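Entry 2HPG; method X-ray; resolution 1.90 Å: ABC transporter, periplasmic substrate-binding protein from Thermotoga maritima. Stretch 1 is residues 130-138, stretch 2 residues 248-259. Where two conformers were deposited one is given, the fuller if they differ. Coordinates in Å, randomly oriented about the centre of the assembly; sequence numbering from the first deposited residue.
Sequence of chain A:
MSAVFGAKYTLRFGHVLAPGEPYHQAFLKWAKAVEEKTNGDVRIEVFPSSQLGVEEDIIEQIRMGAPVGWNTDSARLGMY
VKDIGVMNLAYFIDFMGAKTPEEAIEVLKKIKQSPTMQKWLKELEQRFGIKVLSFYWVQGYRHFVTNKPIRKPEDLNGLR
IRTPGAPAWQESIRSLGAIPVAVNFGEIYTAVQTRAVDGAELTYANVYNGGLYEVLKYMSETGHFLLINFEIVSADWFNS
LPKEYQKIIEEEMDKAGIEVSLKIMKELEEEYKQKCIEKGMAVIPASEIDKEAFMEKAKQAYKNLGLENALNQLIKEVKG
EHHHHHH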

# COMPACT_ATOMS: atom_id res chain seq x y z
N ILE A 130 13.50 -10.17 8.02
CA ILE A 130 12.52 -9.08 7.94
C ILE A 130 11.46 -9.26 9.01
O ILE A 130 10.77 -10.27 9.05
CB ILE A 130 11.80 -9.06 6.57
CG1 ILE A 130 12.81 -8.83 5.44
CG2 ILE A 130 10.70 -7.98 6.55
CD1 ILE A 130 12.28 -9.21 4.06
N LYS A 131 11.33 -8.27 9.88
CA LYS A 131 10.27 -8.23 10.88
C LYS A 131 9.18 -7.26 10.40
O LYS A 131 9.45 -6.07 10.18
CB LYS A 131 10.85 -7.78 12.22
CG LYS A 131 9.85 -7.46 13.32
CD LYS A 131 9.07 -8.69 13.73
CE LYS A 131 8.00 -8.36 14.73
NZ LYS A 131 7.26 -9.57 15.15
N VAL A 132 7.96 -7.77 10.25
CA VAL A 132 6.78 -6.92 10.00
C VAL A 132 6.24 -6.39 11.34
O VAL A 132 5.82 -7.16 12.19
CB VAL A 132 5.69 -7.73 9.23
CG1 VAL A 132 4.43 -6.91 8.98
CG2 VAL A 132 6.25 -8.23 7.91
N LEU A 133 6.28 -5.07 11.54
CA LEU A 133 5.73 -4.48 12.74
C LEU A 133 4.22 -4.25 12.61
O LEU A 133 3.48 -4.24 13.61
CB LEU A 133 6.38 -3.13 13.03
CG LEU A 133 7.83 -3.08 13.47
CD1 LEU A 133 8.24 -1.63 13.53
CD2 LEU A 133 8.00 -3.73 14.83
N SER A 134 3.78 -4.02 11.37
CA SER A 134 2.38 -3.75 11.11
C SER A 134 2.05 -3.76 9.62
O SER A 134 2.91 -3.43 8.79
CB SER A 134 1.98 -2.39 11.70
OG SER A 134 0.61 -2.13 11.48
N PHE A 135 0.82 -4.15 9.30
CA PHE A 135 0.24 -3.89 7.98
C PHE A 135 -1.15 -3.25 8.04
O PHE A 135 -1.93 -3.39 7.10
CB PHE A 135 0.26 -5.15 7.08
CG PHE A 135 -0.52 -6.34 7.63
CD1 PHE A 135 -1.90 -6.47 7.40
CD2 PHE A 135 0.14 -7.35 8.34
CE1 PHE A 135 -2.60 -7.55 7.89
CE2 PHE A 135 -0.57 -8.45 8.85
CZ PHE A 135 -1.94 -8.55 8.62
N TYR A 136 -1.45 -2.53 9.12
CA TYR A 136 -2.69 -1.76 9.25
C TYR A 136 -2.53 -0.34 8.74
O TYR A 136 -3.08 0.61 9.33
CB TYR A 136 -3.12 -1.70 10.71
CG TYR A 136 -3.41 -3.03 11.37
CD1 TYR A 136 -3.60 -4.19 10.65
CD2 TYR A 136 -3.55 -3.10 12.76
CE1 TYR A 136 -3.87 -5.39 11.29
CE2 TYR A 136 -3.82 -4.29 13.39
CZ TYR A 136 -3.97 -5.42 12.67
OH TYR A 136 -4.24 -6.60 13.35
N TRP A 137 -1.79 -0.19 7.65
CA TRP A 137 -1.47 1.12 7.08
C TRP A 137 -2.00 1.08 5.68
O TRP A 137 -1.49 0.35 4.84
CB TRP A 137 0.05 1.35 7.12
CG TRP A 137 0.52 1.66 8.50
CD1 TRP A 137 0.64 0.78 9.54
CD2 TRP A 137 0.89 2.94 9.02
NE1 TRP A 137 1.05 1.45 10.67
CE2 TRP A 137 1.22 2.78 10.37
CE3 TRP A 137 0.97 4.22 8.46
CZ2 TRP A 137 1.64 3.85 11.18
CZ3 TRP A 137 1.38 5.28 9.26
CH2 TRP A 137 1.71 5.08 10.60
N VAL A 138 -3.06 1.84 5.44
CA VAL A 138 -3.80 1.76 4.19
C VAL A 138 -3.86 3.14 3.53
O VAL A 138 -4.19 4.13 4.17
CB VAL A 138 -5.20 1.14 4.48
CG1 VAL A 138 -6.18 1.42 3.39
CG2 VAL A 138 -5.05 -0.38 4.71
N ILE A 248 5.60 -2.33 22.80
CA ILE A 248 5.24 -0.93 22.63
C ILE A 248 5.37 -0.47 21.17
O ILE A 248 4.49 0.21 20.65
CB ILE A 248 6.13 -0.02 23.48
CG1 ILE A 248 5.81 -0.21 24.98
CG2 ILE A 248 5.92 1.46 23.10
CD1 ILE A 248 6.95 0.16 25.90
N ILE A 249 6.46 -0.84 20.53
CA ILE A 249 6.69 -0.41 19.15
C ILE A 249 5.61 -0.93 18.20
O ILE A 249 5.03 -0.15 17.43
CB ILE A 249 8.08 -0.81 18.63
CG1 ILE A 249 9.17 -0.06 19.38
CG2 ILE A 249 8.21 -0.47 17.17
CD1 ILE A 249 10.57 -0.66 19.18
N GLU A 250 5.34 -2.24 18.26
CA GLU A 250 4.32 -2.87 17.42
C GLU A 250 2.91 -2.39 17.70
O GLU A 250 2.13 -2.19 16.77
CB GLU A 250 4.31 -4.37 17.61
CG GLU A 250 5.51 -5.08 17.10
CD GLU A 250 5.46 -6.57 17.43
OE1 GLU A 250 5.37 -6.92 18.63
OE2 GLU A 250 5.53 -7.39 16.48
N GLU A 251 2.56 -2.28 18.98
CA GLU A 251 1.20 -1.86 19.40
C GLU A 251 0.92 -0.42 19.05
O GLU A 251 -0.17 -0.08 18.62
CB GLU A 251 1.02 -2.02 20.92
CG GLU A 251 0.89 -3.46 21.38
CD GLU A 251 0.72 -3.60 22.88
OE1 GLU A 251 0.77 -2.57 23.60
OE2 GLU A 251 0.53 -4.74 23.33
N GLU A 252 1.90 0.45 19.27
CA GLU A 252 1.73 1.84 18.94
C GLU A 252 1.60 2.10 17.44
O GLU A 252 0.95 3.07 17.03
CB GLU A 252 2.88 2.66 19.49
CG GLU A 252 2.80 2.80 20.98
CD GLU A 252 1.50 3.41 21.41
OE1 GLU A 252 1.04 4.37 20.75
OE2 GLU A 252 0.93 2.91 22.41
N MSE A 253 2.18 1.25 16.62
CA MSE A 253 2.07 1.51 15.21
C MSE A 253 0.88 0.84 14.55
O MSE A 253 0.38 1.34 13.55
CB MSE A 253 3.34 1.16 14.49
CG MSE A 253 3.74 2.32 13.62
SE MSE A 253 4.50 1.66 12.12
CE MSE A 253 6.08 2.70 11.90
N ASP A 254 0.43 -0.28 15.10
CA ASP A 254 -0.87 -0.84 14.69
C ASP A 254 -1.96 0.19 14.98
O ASP A 254 -2.87 0.40 14.15
CB ASP A 254 -1.18 -2.12 15.45
CG ASP A 254 -0.60 -3.36 14.80
OD1 ASP A 254 -0.28 -3.38 13.58
OD2 ASP A 254 -0.50 -4.36 15.53
N LYS A 255 -1.85 0.83 16.13
CA LYS A 255 -2.76 1.88 16.58
C LYS A 255 -2.73 3.15 15.72
O LYS A 255 -3.78 3.68 15.35
CB LYS A 255 -2.41 2.23 18.01
CG LYS A 255 -3.15 3.40 18.62
CD LYS A 255 -2.86 3.46 20.14
CE LYS A 255 -3.64 4.58 20.81
NZ LYS A 255 -3.53 5.86 20.04
N ALA A 256 -1.53 3.63 15.43
CA ALA A 256 -1.38 4.79 14.55
C ALA A 256 -1.84 4.47 13.13
O ALA A 256 -2.37 5.34 12.43
CB ALA A 256 0.09 5.24 14.52
N GLY A 257 -1.61 3.23 12.72
CA GLY A 257 -1.97 2.77 11.39
C GLY A 257 -3.47 2.68 11.17
O GLY A 257 -3.97 3.17 10.17
N ILE A 258 -4.18 2.01 12.08
CA ILE A 258 -5.64 1.97 12.07
C ILE A 258 -6.20 3.40 11.97
O ILE A 258 -7.11 3.70 11.22
CB ILE A 258 -6.21 1.35 13.39
CG1 ILE A 258 -5.89 -0.16 13.53
CG2 ILE A 258 -7.73 1.58 13.45
CD1 ILE A 258 -5.95 -0.71 15.00
N GLU A 259 -5.66 4.27 12.81
CA GLU A 259 -6.16 5.65 12.87
C GLU A 259 -6.04 6.40 11.54
O GLU A 259 -7.01 7.02 11.08
CB GLU A 259 -5.41 6.41 13.97
CG GLU A 259 -5.88 7.83 14.22
CD GLU A 259 -4.98 8.59 15.19
OE1 GLU A 259 -3.97 8.02 15.68
OE2 GLU A 259 -5.27 9.78 15.48
O HOH W 1 1.58 -5.89 14.94
O HOH W 2 -0.60 -5.42 11.62

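Strand 130-138 lies along helix 248-259 with the two segments running in nearly the same direction, 22° apart, and the axes come within 6.1 Å. So close an approach is possible because the helix presents a hollow at Gly-257, into which the strand fits the indole of Trp-137. The CA atoms of these two residues are 4.6 Å apart, and Gly-257 CA sits over one face of the indole, 3.5 Å from the centroid of its five-membered ring, in a CH-pi contact. Glycine suits the site exactly: a CB here would point toward the strand and lie only 2.4 Å from Trp-137 NE1 and 2.6 Å from Tyr-136 O.

The rest of the indole is received by neighbouring helix residues. Trp-137 CZ2 packs 3.6 Å from CG of the selenomethionine Met-253 and 3.9 Å from Ala-256 CB, a methyl that packs against the six-membered ring. At the ring edge, Trp-137 NE1 donates a hydrogen bond of 3.0 Å to Met-253 O. That carbonyl also accepts the helical bond from Gly-257 N, so the indole adds a second donor without breaking the helix.

One turn back, Asp-254 extends its carboxylate to the strand. Ser-134, whose CB points toward the helix, donates from OG to Asp-254 OD1 at 2.6 Å; the same OG accepts a bond from Tyr-136 N at 3.2 Å, linking the strand's own backbone to the contact. Two waters fill the gaps beside the carboxylate, one bridging Leu-133 O and Asp-254 OD2, the other Phe-135 N and Asp-254 OD1. The small serine side chain thus allows a short, direct link where the backbones are close, with Ser-134 CA and Asp-254 CA 5.6 Å apart.

The ring of Tyr-136 covers this polar cluster, with Asp-254 OD1 over one face and 3.4 Å from Tyr-136 CD2. The same CD2 atom meets Ile-258 CG1 at 3.8 Å, so the tyrosine bridges charged and apolar parts of the helix surface.

Toward the start of the strand, Leu-133 is the main bump. Its CB leaves sideways, but the branched end reaches in between two helix side chains: CD1 lies 3.8 Å from Ile-249 CG2, and CD2 lies 3.6 Å from Glu-250 CG. The aliphatic part of Glu-250 therefore serves as packing surface, while its carboxylate reaches on to Lys-131, where NZ and OE2 form a salt bridge at 3.1 Å, though the hydrogen bond within it is weak. Altogether the two stretches bury 623 Å².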